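Local atomic coordinates of aerobactin synthase IucA (Klebsiella pneumoniae subsp. pneumoniae, PDB entry 5JM8), a protein that probably catalyses the ATP-dependent joining of N6-acetyl-N6-hydroxylysine to citrate, a step in making the siderophore aerobactin. Residues Ala55-Ser58 / His62-Phe65; Gly374-Ser377 / Val383-Leu386; Ile42-Gln47 / Ser86-Asp91; Val402-His407 / Asp438-Leu443. All coordinates share one frame; numbering follows the deposited sequence.

Contact 1: Ala55-Ser58 / His62-Phe65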
loop_
_atom_site.group_PDB
_atom_site.type_symbol
_atom_site.label_atom_id
_atom_site.label_comp_id
_atom_site.label_asym_id
_atom_site.label_seq_id
_atom_site.Cartn_x
_atom_site.Cartn_y
_atom_site.Cartn_z
ATOM N N ALA A 55 8.072 -34.808 -27.367
ATOM C CA ALA A 55 8.979 -34.359 -26.316
ATOM C C ALA A 55 8.501 -34.850 -24.952
ATOM O O ALA A 55 9.310 -35.210 -24.095
ATOM C CB ALA A 55 9.093 -32.842 -26.325
ATOM N N TYR A 56 7.184 -34.855 -24.761
ATOM C CA TYR A 56 6.580 -35.400 -23.549
ATOM C C TYR A 56 5.300 -36.162 -23.862
ATOM O O TYR A 56 4.361 -35.606 -24.430
ATOM C CB TYR A 56 6.282 -34.287 -22.547
ATOM C CG TYR A 56 5.577 -34.769 -21.299
ATOM C CD1 TYR A 56 6.254 -35.506 -20.337
ATOM C CD2 TYR A 56 4.234 -34.483 -21.079
ATOM C CE1 TYR A 56 5.614 -35.947 -19.195
ATOM C CE2 TYR A 56 3.588 -34.920 -19.936
ATOM C CZ TYR A 56 4.282 -35.651 -19.000
ATOM O OH TYR A 56 3.646 -36.091 -17.865
ATOM N N PHE A 57 5.275 -37.437 -23.484
ATOM C CA PHE A 57 4.084 -38.259 -23.636
ATOM C C PHE A 57 3.311 -38.312 -22.324
ATOM O O PHE A 57 3.865 -38.640 -21.277
ATOM C CB PHE A 57 4.449 -39.671 -24.090
ATOM C CG PHE A 57 3.257 -40.548 -24.334
ATOM C CD1 PHE A 57 2.591 -40.512 -25.548
ATOM C CD2 PHE A 57 2.794 -41.400 -23.346
ATOM C CE1 PHE A 57 1.487 -41.312 -25.774
ATOM C CE2 PHE A 57 1.692 -42.204 -23.567
ATOM C CZ PHE A 57 1.038 -42.160 -24.784
ATOM N N SER A 58 2.024 -37.990 -22.405
ATOM C CA SER A 58 1.158 -37.898 -21.239
ATOM C C SER A 58 0.082 -38.976 -21.250
ATOM O O SER A 58 -0.611 -39.149 -22.256
ATOM C CB SER A 58 0.496 -36.523 -21.184
ATOM O OG SER A 58 -0.589 -36.516 -20.275
ATOM N N HIS A 62 -2.006 -34.783 -22.228
ATOM C CA HIS A 62 -1.348 -33.479 -22.201
ATOM C C HIS A 62 0.026 -33.594 -22.864
ATOM O O HIS A 62 1.052 -33.353 -22.229
ATOM C CB HIS A 62 -1.195 -32.952 -20.768
ATOM C CG HIS A 62 -2.490 -32.587 -20.106
ATOM N ND1 HIS A 62 -3.254 -33.500 -19.409
ATOM C CD2 HIS A 62 -3.146 -31.406 -20.020
ATOM C CE1 HIS A 62 -4.328 -32.897 -18.930
ATOM N NE2 HIS A 62 -4.287 -31.627 -19.286
ATOM N N HIS A 63 0.041 -33.971 -24.140
ATOM C CA HIS A 63 1.290 -34.204 -24.859
ATOM C C HIS A 63 1.996 -32.908 -25.236
ATOM O O HIS A 63 1.366 -31.857 -25.362
ATOM C CB HIS A 63 1.040 -35.014 -26.135
ATOM C CG HIS A 63 0.329 -36.308 -25.903
ATOM N ND1 HIS A 63 0.877 -37.339 -25.171
ATOM C CD2 HIS A 63 -0.884 -36.743 -26.316
ATOM C CE1 HIS A 63 0.029 -38.350 -25.135
ATOM N NE2 HIS A 63 -1.048 -38.015 -25.824
ATOM N N ARG A 64 3.308 -33.006 -25.425
ATOM C CA ARG A 64 4.102 -31.917 -25.974
ATOM C C ARG A 64 4.828 -32.418 -27.218
ATOM O O ARG A 64 5.712 -33.272 -27.129
ATOM C CB ARG A 64 5.102 -31.386 -24.939
ATOM C CG ARG A 64 5.897 -30.171 -25.419
ATOM C CD ARG A 64 6.793 -29.577 -24.331
ATOM N NE ARG A 64 7.877 -30.481 -23.938
ATOM C CZ ARG A 64 7.878 -31.241 -22.844
ATOM N NH1 ARG A 64 8.919 -32.024 -22.593
ATOM N NH2 ARG A 64 6.854 -31.226 -21.996
ATOM N N PHE A 65 4.431 -31.898 -28.376
ATOM C CA PHE A 65 5.074 -32.242 -29.638
ATOM C C PHE A 65 6.157 -31.229 -29.999
ATOM O O PHE A 65 6.014 -30.030 -29.750
ATOM C CB PHE A 65 4.047 -32.313 -30.776
ATOM C CG PHE A 65 3.039 -33.422 -30.633
ATOM C CD1 PHE A 65 3.272 -34.506 -29.801
ATOM C CD2 PHE A 65 1.852 -33.378 -31.343
ATOM C CE1 PHE A 65 2.337 -35.518 -29.678
ATOM C CE2 PHE A 65 0.915 -34.386 -31.225
ATOM C CZ PHE A 65 1.158 -35.457 -30.392
#

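Contact 2: Gly374-Ser377 / Val383-Leu386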
loop_
_atom_site.group_PDB
_atom_site.type_symbol
_atom_site.label_atom_id
_atom_site.label_comp_id
_atom_site.label_asym_id
_atom_site.label_seq_id
_atom_site.Cartn_x
_atom_site.Cartn_y
_atom_site.Cartn_z
ATOM N N GLY A 374 7.643 -22.302 -23.491
ATOM C CA GLY A 374 8.178 -23.611 -23.165
ATOM C C GLY A 374 8.838 -23.684 -21.802
ATOM O O GLY A 374 9.414 -24.711 -21.441
ATOM N N GLY A 375 8.755 -22.597 -21.042
ATOM C CA GLY A 375 9.341 -22.550 -19.716
ATOM C C GLY A 375 8.409 -23.119 -18.660
ATOM O O GLY A 375 7.476 -23.854 -18.981
ATOM N N ASP A 376 8.671 -22.783 -17.399
ATOM C CA ASP A 376 7.827 -23.217 -16.292
ATOM C C ASP A 376 6.408 -22.687 -16.410
ATOM O O ASP A 376 6.200 -21.491 -16.605
ATOM C CB ASP A 376 8.405 -22.751 -14.952
ATOM C CG ASP A 376 9.744 -23.384 -14.633
ATOM O OD1 ASP A 376 10.107 -24.396 -15.269
ATOM O OD2 ASP A 376 10.429 -22.871 -13.720
ATOM N N SER A 377 5.430 -23.576 -16.280
ATOM C CA SER A 377 4.051 -23.147 -16.113
ATOM C C SER A 377 3.964 -22.379 -14.796
ATOM O O SER A 377 4.820 -22.538 -13.924
ATOM C CB SER A 377 3.095 -24.339 -16.120
ATOM O OG SER A 377 3.316 -25.180 -15.003
ATOM N N VAL A 383 5.135 -23.826 -7.114
ATOM C CA VAL A 383 5.682 -24.976 -6.404
ATOM C C VAL A 383 7.171 -24.803 -6.133
ATOM O O VAL A 383 7.665 -25.185 -5.075
ATOM C CB VAL A 383 5.456 -26.274 -7.204
ATOM C CG1 VAL A 383 6.162 -27.456 -6.543
ATOM C CG2 VAL A 383 3.969 -26.553 -7.336
ATOM N N LYS A 384 7.883 -24.231 -7.096
ATOM C CA LYS A 384 9.307 -23.966 -6.939
ATOM C C LYS A 384 9.563 -22.927 -5.848
ATOM O O LYS A 384 10.572 -22.993 -5.147
ATOM C CB LYS A 384 9.908 -23.504 -8.265
ATOM C CG LYS A 384 10.279 -24.650 -9.193
ATOM C CD LYS A 384 10.723 -24.149 -10.556
ATOM C CE LYS A 384 11.385 -25.254 -11.366
ATOM N NZ LYS A 384 12.112 -24.711 -12.545
ATOM N N ARG A 385 8.649 -21.971 -5.706
ATOM C CA ARG A 385 8.742 -20.991 -4.628
ATOM C C ARG A 385 8.404 -21.640 -3.295
ATOM O O ARG A 385 8.995 -21.311 -2.268
ATOM C CB ARG A 385 7.811 -19.807 -4.879
ATOM C CG ARG A 385 8.326 -18.823 -5.902
ATOM C CD ARG A 385 7.516 -17.548 -5.882
ATOM N NE ARG A 385 6.107 -17.799 -6.164
ATOM C CZ ARG A 385 5.576 -17.810 -7.382
ATOM N NH1 ARG A 385 6.333 -17.584 -8.448
ATOM N NH2 ARG A 385 4.280 -18.045 -7.535
ATOM N N LEU A 386 7.445 -22.556 -3.320
ATOM C CA LEU A 386 7.064 -23.302 -2.131
ATOM C C LEU A 386 8.253 -24.115 -1.633
ATOM O O LEU A 386 8.554 -24.128 -0.439
ATOM C CB LEU A 386 5.873 -24.214 -2.435
ATOM C CG LEU A 386 5.397 -25.144 -1.320
ATOM C CD1 LEU A 386 4.990 -24.350 -0.088
ATOM C CD2 LEU A 386 4.245 -26.010 -1.822
#

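Contact 3: Ile42-Gln47 / Ser86-Asp91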
loop_
_atom_site.group_PDB
_atom_site.type_symbol
_atom_site.label_atom_id
_atom_site.label_comp_id
_atom_site.label_asym_id
_atom_site.label_seq_id
_atom_site.Cartn_x
_atom_site.Cartn_y
_atom_site.Cartn_z
ATOM N N ILE A 42 -0.300 -40.088 -36.922
ATOM C CA ILE A 42 -1.710 -39.966 -37.273
ATOM C C ILE A 42 -1.874 -40.310 -38.751
ATOM O O ILE A 42 -1.564 -39.491 -39.614
ATOM C CB ILE A 42 -2.253 -38.553 -37.006
ATOM C CG1 ILE A 42 -2.065 -38.185 -35.530
ATOM C CG2 ILE A 42 -3.725 -38.475 -37.404
ATOM C CD1 ILE A 42 -2.411 -36.750 -35.188
ATOM N N PRO A 43 -2.351 -41.531 -39.049
ATOM C CA PRO A 43 -2.463 -41.953 -40.450
ATOM C C PRO A 43 -3.436 -41.096 -41.251
ATOM O O PRO A 43 -4.482 -40.715 -40.730
ATOM C CB PRO A 43 -2.976 -43.393 -40.346
ATOM C CG PRO A 43 -2.631 -43.832 -38.969
ATOM C CD PRO A 43 -2.737 -42.611 -38.124
ATOM N N LEU A 44 -3.086 -40.806 -42.502
ATOM C CA LEU A 44 -3.952 -40.042 -43.395
ATOM C C LEU A 44 -4.568 -40.941 -44.467
ATOM O O LEU A 44 -5.359 -40.485 -45.293
ATOM C CB LEU A 44 -3.170 -38.906 -44.061
ATOM C CG LEU A 44 -2.638 -37.801 -43.144
ATOM C CD1 LEU A 44 -1.755 -36.846 -43.931
ATOM C CD2 LEU A 44 -3.782 -37.048 -42.482
ATOM N N GLY A 45 -4.203 -42.219 -44.450
ATOM C CA GLY A 45 -4.676 -43.160 -45.449
ATOM C C GLY A 45 -3.969 -42.962 -46.777
ATOM O O GLY A 45 -3.287 -41.957 -46.979
ATOM N N GLU A 46 -4.133 -43.925 -47.682
ATOM C CA GLU A 46 -3.486 -43.875 -48.990
ATOM C C GLU A 46 -1.966 -43.939 -48.855
ATOM O O GLU A 46 -1.238 -43.372 -49.672
ATOM C CB GLU A 46 -3.895 -42.608 -49.744
ATOM N N GLN A 47 -1.501 -44.630 -47.817
ATOM C CA GLN A 47 -0.073 -44.826 -47.579
ATOM C C GLN A 47 0.635 -43.518 -47.240
ATOM O O GLN A 47 1.772 -43.293 -47.659
ATOM C CB GLN A 47 0.591 -45.472 -48.798
ATOM N N SER A 86 -3.353 -29.527 -40.491
ATOM C CA SER A 86 -4.712 -29.390 -39.981
ATOM C C SER A 86 -5.733 -29.537 -41.099
ATOM O O SER A 86 -6.776 -30.154 -40.915
ATOM C CB SER A 86 -4.887 -28.041 -39.294
ATOM O OG SER A 86 -4.468 -26.997 -40.150
ATOM N N ARG A 87 -5.428 -28.950 -42.250
ATOM C CA ARG A 87 -6.272 -29.100 -43.429
ATOM C C ARG A 87 -6.317 -30.560 -43.869
ATOM O O ARG A 87 -7.369 -31.067 -44.262
ATOM C CB ARG A 87 -5.761 -28.223 -44.572
ATOM C CG ARG A 87 -6.588 -28.334 -45.846
ATOM C CD ARG A 87 -6.060 -27.441 -46.953
ATOM N NE ARG A 87 -4.704 -27.806 -47.358
ATOM C CZ ARG A 87 -4.412 -28.792 -48.202
ATOM N NH1 ARG A 87 -5.378 -29.531 -48.738
ATOM N NH2 ARG A 87 -3.149 -29.045 -48.511
ATOM N N LEU A 88 -5.172 -31.231 -43.799
ATOM C CA LEU A 88 -5.085 -32.632 -44.190
ATOM C C LEU A 88 -5.951 -33.491 -43.278
ATOM O O LEU A 88 -6.647 -34.393 -43.741
ATOM C CB LEU A 88 -3.633 -33.118 -44.150
ATOM C CG LEU A 88 -2.692 -32.548 -45.214
ATOM C CD1 LEU A 88 -1.259 -32.995 -44.962
ATOM C CD2 LEU A 88 -3.135 -32.954 -46.615
ATOM N N ILE A 89 -5.909 -33.204 -41.981
ATOM C CA ILE A 89 -6.684 -33.961 -41.004
ATOM C C ILE A 89 -8.176 -33.694 -41.164
ATOM O O ILE A 89 -8.988 -34.596 -40.997
ATOM C CB ILE A 89 -6.252 -33.633 -39.558
ATOM C CG1 ILE A 89 -4.837 -34.154 -39.304
ATOM C CG2 ILE A 89 -7.209 -34.267 -38.549
ATOM C CD1 ILE A 89 -4.205 -33.639 -38.031
ATOM N N VAL A 90 -8.542 -32.455 -41.473
ATOM C CA VAL A 90 -9.946 -32.127 -41.702
ATOM C C VAL A 90 -10.452 -32.825 -42.965
ATOM O O VAL A 90 -11.611 -33.232 -43.037
ATOM C CB VAL A 90 -10.163 -30.602 -41.819
ATOM C CG1 VAL A 90 -11.589 -30.285 -42.269
ATOM C CG2 VAL A 90 -9.868 -29.922 -40.489
ATOM N N ASP A 91 -9.581 -32.968 -43.961
ATOM C CA ASP A 91 -9.939 -33.683 -45.183
ATOM C C ASP A 91 -10.171 -35.164 -44.893
ATOM O O ASP A 91 -11.107 -35.767 -45.417
ATOM C CB ASP A 91 -8.851 -33.522 -46.246
ATOM C CG ASP A 91 -9.111 -34.375 -47.477
ATOM O OD1 ASP A 91 -9.963 -33.983 -48.303
ATOM O OD2 ASP A 91 -8.464 -35.436 -47.618
#

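Contact 4: Val402-His407 / Asp438-Leu443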
loop_
_atom_site.group_PDB
_atom_site.type_symbol
_atom_site.label_atom_id
_atom_site.label_comp_id
_atom_site.label_asym_id
_atom_site.label_seq_id
_atom_site.Cartn_x
_atom_site.Cartn_y
_atom_site.Cartn_z
ATOM N N VAL A 402 -0.136 -30.954 -4.328
ATOM C CA VAL A 402 -1.185 -31.850 -4.812
ATOM C C VAL A 402 -2.063 -32.378 -3.679
ATOM O O VAL A 402 -3.279 -32.492 -3.834
ATOM C CB VAL A 402 -0.589 -33.050 -5.580
ATOM C CG1 VAL A 402 -1.661 -34.106 -5.857
ATOM C CG2 VAL A 402 0.040 -32.584 -6.883
ATOM N N ASP A 403 -1.449 -32.725 -2.554
ATOM C CA ASP A 403 -2.206 -33.206 -1.402
ATOM C C ASP A 403 -3.142 -32.133 -0.863
ATOM O O ASP A 403 -4.297 -32.408 -0.543
ATOM C CB ASP A 403 -1.261 -33.670 -0.296
ATOM C CG ASP A 403 -0.433 -34.872 -0.701
ATOM O OD1 ASP A 403 -0.786 -35.531 -1.704
ATOM O OD2 ASP A 403 0.567 -35.162 -0.013
ATOM N N ALA A 404 -2.636 -30.907 -0.762
ATOM C CA ALA A 404 -3.433 -29.787 -0.277
ATOM C C ALA A 404 -4.548 -29.439 -1.255
ATOM O O ALA A 404 -5.612 -28.972 -0.852
ATOM C CB ALA A 404 -2.550 -28.582 -0.038
ATOM N N TYR A 405 -4.294 -29.660 -2.542
ATOM C CA TYR A 405 -5.298 -29.426 -3.573
ATOM C C TYR A 405 -6.480 -30.368 -3.379
ATOM O O TYR A 405 -7.635 -29.969 -3.516
ATOM C CB TYR A 405 -4.689 -29.612 -4.964
ATOM C CG TYR A 405 -5.704 -29.675 -6.088
ATOM C CD1 TYR A 405 -6.166 -28.519 -6.701
ATOM C CD2 TYR A 405 -6.190 -30.894 -6.540
ATOM C CE1 TYR A 405 -7.090 -28.574 -7.733
ATOM C CE2 TYR A 405 -7.114 -30.960 -7.568
ATOM C CZ TYR A 405 -7.560 -29.796 -8.161
ATOM O OH TYR A 405 -8.480 -29.858 -9.185
ATOM N N CYS A 406 -6.184 -31.620 -3.049
ATOM C CA CYS A 406 -7.222 -32.612 -2.799
ATOM C C CYS A 406 -8.067 -32.245 -1.583
ATOM O O CYS A 406 -9.295 -32.315 -1.626
ATOM C CB CYS A 406 -6.597 -33.994 -2.598
ATOM S SG CYS A 406 -5.739 -34.634 -4.043
ATOM N N HIS A 407 -7.403 -31.853 -0.501
ATOM C CA HIS A 407 -8.086 -31.531 0.747
ATOM C C HIS A 407 -8.887 -30.234 0.668
ATOM O O HIS A 407 -9.964 -30.130 1.255
ATOM C CB HIS A 407 -7.079 -31.424 1.894
ATOM C CG HIS A 407 -6.536 -32.742 2.353
ATOM N ND1 HIS A 407 -5.197 -33.061 2.276
ATOM C CD2 HIS A 407 -7.148 -33.816 2.907
ATOM C CE1 HIS A 407 -5.008 -34.276 2.760
ATOM N NE2 HIS A 407 -6.176 -34.756 3.149
ATOM N N ASP A 438 2.136 -19.910 -1.661
ATOM C CA ASP A 438 2.188 -20.867 -2.766
ATOM C C ASP A 438 1.646 -22.255 -2.409
ATOM O O ASP A 438 1.921 -23.228 -3.112
ATOM C CB ASP A 438 3.626 -20.991 -3.283
ATOM C CG ASP A 438 4.206 -19.654 -3.703
ATOM O OD1 ASP A 438 3.795 -19.135 -4.764
ATOM O OD2 ASP A 438 5.072 -19.121 -2.978
ATOM N N LEU A 439 0.864 -22.335 -1.333
ATOM C CA LEU A 439 0.217 -23.584 -0.928
ATOM C C LEU A 439 -1.296 -23.394 -0.887
ATOM O O LEU A 439 -1.771 -22.407 -0.334
ATOM C CB LEU A 439 0.724 -24.040 0.445
ATOM C CG LEU A 439 0.166 -25.371 0.959
ATOM C CD1 LEU A 439 0.808 -26.540 0.228
ATOM C CD2 LEU A 439 0.361 -25.498 2.462
ATOM N N PRO A 440 -2.063 -24.335 -1.468
ATOM C CA PRO A 440 -3.521 -24.194 -1.370
ATOM C C PRO A 440 -4.014 -24.249 0.075
ATOM O O PRO A 440 -3.734 -25.220 0.781
ATOM C CB PRO A 440 -4.051 -25.392 -2.171
ATOM C CG PRO A 440 -2.925 -25.808 -3.045
ATOM C CD PRO A 440 -1.680 -25.505 -2.277
ATOM N N VAL A 441 -4.735 -23.216 0.504
ATOM C CA VAL A 441 -5.282 -23.165 1.857
ATOM C C VAL A 441 -6.796 -22.978 1.836
ATOM O O VAL A 441 -7.428 -22.850 2.885
ATOM C CB VAL A 441 -4.643 -22.025 2.683
ATOM C CG1 VAL A 441 -3.158 -22.273 2.861
ATOM C CG2 VAL A 441 -4.879 -20.680 2.017
ATOM N N GLY A 442 -7.378 -22.963 0.641
ATOM C CA GLY A 442 -8.814 -22.810 0.509
ATOM C C GLY A 442 -9.297 -22.832 -0.928
ATOM O O GLY A 442 -8.495 -22.854 -1.862
ATOM N N LEU A 443 -10.618 -22.824 -1.092
ATOM C CA LEU A 443 -11.249 -22.871 -2.408
ATOM C C LEU A 443 -12.335 -21.811 -2.531
ATOM O O LEU A 443 -13.087 -21.563 -1.588
ATOM C CB LEU A 443 -11.848 -24.259 -2.669
ATOM C CG LEU A 443 -12.792 -24.393 -3.873
ATOM C CD1 LEU A 443 -12.034 -24.206 -5.180
ATOM C CD2 LEU A 443 -13.523 -25.729 -3.864
#

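Contact 1: Ala55-Ser58 / His62-Phe65
Ala-55 and Tyr-56 both face Arg-64 in a classic beta bulge, where the antiparallel pairing of strands 49-54 and 64-72 reaches its turn. The carbonyl O of Arg-64 takes two backbone donors, Ala-55 N at 2.8 Å and Tyr-56 N at 3.2 Å. A return bond from Arg-64 N to Tyr-56 O, 3.0 Å, makes Tyr-56 and Arg-64 a hydrogen-bonded pair with side chains on the same face of the sheet. There Arg-64 bends at its third torsion (chi3 66°), and its guanidinium lays one face against Tyr-56 CB, with NH2 just 3.2 Å from that carbon; NE also lies close to Ala-55 CB. The guanidinium plane lies within 12° of the phenol ring plane, although the two side chains cross at about a right angle. The tyrosine ring turns an edge to His-62 O, and its hydroxyl bonds to Glu-506. That glutamate also holds Ser-58 OG, which is bonded to Thr-60 as well; Thr-60 in turn ties down ND1 of His-62, whose side chain is about 8 Å from the bound ATP. The contact thus folds the loop between the strands against helix 475-500, where Tyr-56 and Arg-64 both touch Ala-500. The side chains of Phe-57 and His-63 run side by side and point the same way, their ring planes inclined by 36°. His-63 CE1 sits over one face of the phenyl ring, 3.4 Å from Phe-57 CE1, and 3.1 Å from Ser-58 O.

Contact 2: Gly374-Ser377 / Val383-Leu386
A surface salt bridge between Asp-376 and Lys-384 ties helix 378-390, about two turns in, back to its own lead-in loop. Asp-376 comes just ahead of Ser-377, the N-cap residue, whose OG makes a weak hydrogen bond to Val-380 N in the first turn. From farther along the helix, Lys-384 reaches back toward the N-terminal end, its chain extended beyond CG, and brings NZ to 2.8 Å from Asp-376 OD2. The ammonium uses the syn side of that oxygen but stands 23° out of the carboxylate plane. Asp-376 OD1 is farther from NZ, at 3.4 Å, so the grip is one-sided and rests on a single hydrogen bond. The two side chains cross nearly perpendicularly, and the lysine methylenes come in close behind the nitrogen: Lys-384 CD is 3.4 Å from OD2. Little surface is buried, 78 Å² in all. A negative carboxylate near the start of a helix would probably also interact favourably with the helix dipole. The backbone of Asp-376 is held separately, its carbonyl O accepting a hydrogen bond from Arg-132 NE. Neighbouring residues of helix 378-390 join it to the rest of the fold: Val-383 packs on Ala-397 and Trp-401 of helix 394-420, Arg-385 forms a salt bridge with Asp-438, and Leu-386 lies against Leu-439 just before strand 440-445.

Contact 3: Ile42-Gln47 / Ser86-Asp91
Leu-44 and Leu-88 meet with their side chains nearly perpendicular to each other, methyl to methyl, and their CD1 atoms are 4.0 Å apart. Both leucines have the same shape, with CG beside the backbone N and the branch extended beyond it. In Leu-44 this sends the two methyls to different targets. CD1 lies against the Leu-88 side chain, touching CB at 4.2 Å as well as CD1. CD2 slips toward the helix backbone between Leu-88 and Ile-89, 4.1 Å from Leu-88 O and 4.4 Å from Ile-89 N. It also approaches the Ile-89 side chain, with CG1 at 4.4 Å. The CB of Ile-89 is not aimed at Leu-44, yet the chain swings that way as it extends. Leu-44 therefore rests on one turn of helix 82-96 through dispersion contacts; no hydrogen bond joins the two segments. The apolar patch continues into the sheet: Leu-44 touches Leu-50 and Leu-71, Leu-88 shares Leu-71, and Ile-89 shares Leu-50. Ile-89 is covered further by Phe-19 and Leu-23 of helix 14-26, while Val-90, on another side of the helix, packs on Phe-107 of helix 101-124. A polar tie lies next door, where Lys-92 NZ gives a hydrogen bond to Pro-43 O. Leu-44 and Gly-45 form a classic beta bulge where strand 39-43 turns toward strand 49-54. This is helix-on-sheet packing, with helix 82-96 lying against a five-stranded antiparallel meander.

Contact 4: Val402-His407 / Asp438-Leu443
Ala-404 of helix 394-420 sets its methyl against Leu-439 and Pro-440, and the apolar part of the contact centres on that one carbon. Ala-404 CB is 3.9 Å from Leu-439 CD1 and also 3.9 Å from Pro-440 CD, with CB and CG of the proline only slightly farther off. Leu-439 reaches it because its CG is anti to the backbone N (chi1 -178°), carrying CD1 round to the helix. Contacts with backbone atoms complete the fit: Pro-440 O lies 3.7 Å from the alanine methyl, and Pro-440 CG comes to 4.1 Å from Tyr-405 N. No hydrogen bond crosses between the segments. Two polar side chains of the helix have partners elsewhere: Asp-403 in a salt bridge with Arg-512, Tyr-405 OH in a weak bond to Thr-491. Leu-439 packs on Thr-321 and Val-441 on Leu-436, both of the second subunit, so the strand lies between helix and subunit interface. The small alanine lets helix 394-420 lie close to a mixed sheet. In that sheet strands 431-435 and 440-445 form a hairpin, and the magnesium ligands lie just beyond its open end, Gln-429 and Asn-430 before its first strand and Asp-447 after its second.

Overall arrangement
Along the chain, contact 3 opens first, and the long loop it closes, from strand 39-43 to helix 82-96, encloses the short hairpin turn closed by contact 1. Both reach the same antiparallel sheet, with centres 21 Å apart. Contact 2 follows much later and closes a small loop at the start of helix 378-390, its nearest atoms about 6 Å from contact 1. Contact 4 then spans from the next helix, 394-420, to strand 440-445. Contacts 2 and 4 touch directly, through the Arg-385 to Asp-438 salt bridge, which joins helix 378-390 to the lead-in of strand 440-445. Contacts 3 and 4 lie farthest apart, with centres about 43 Å apart.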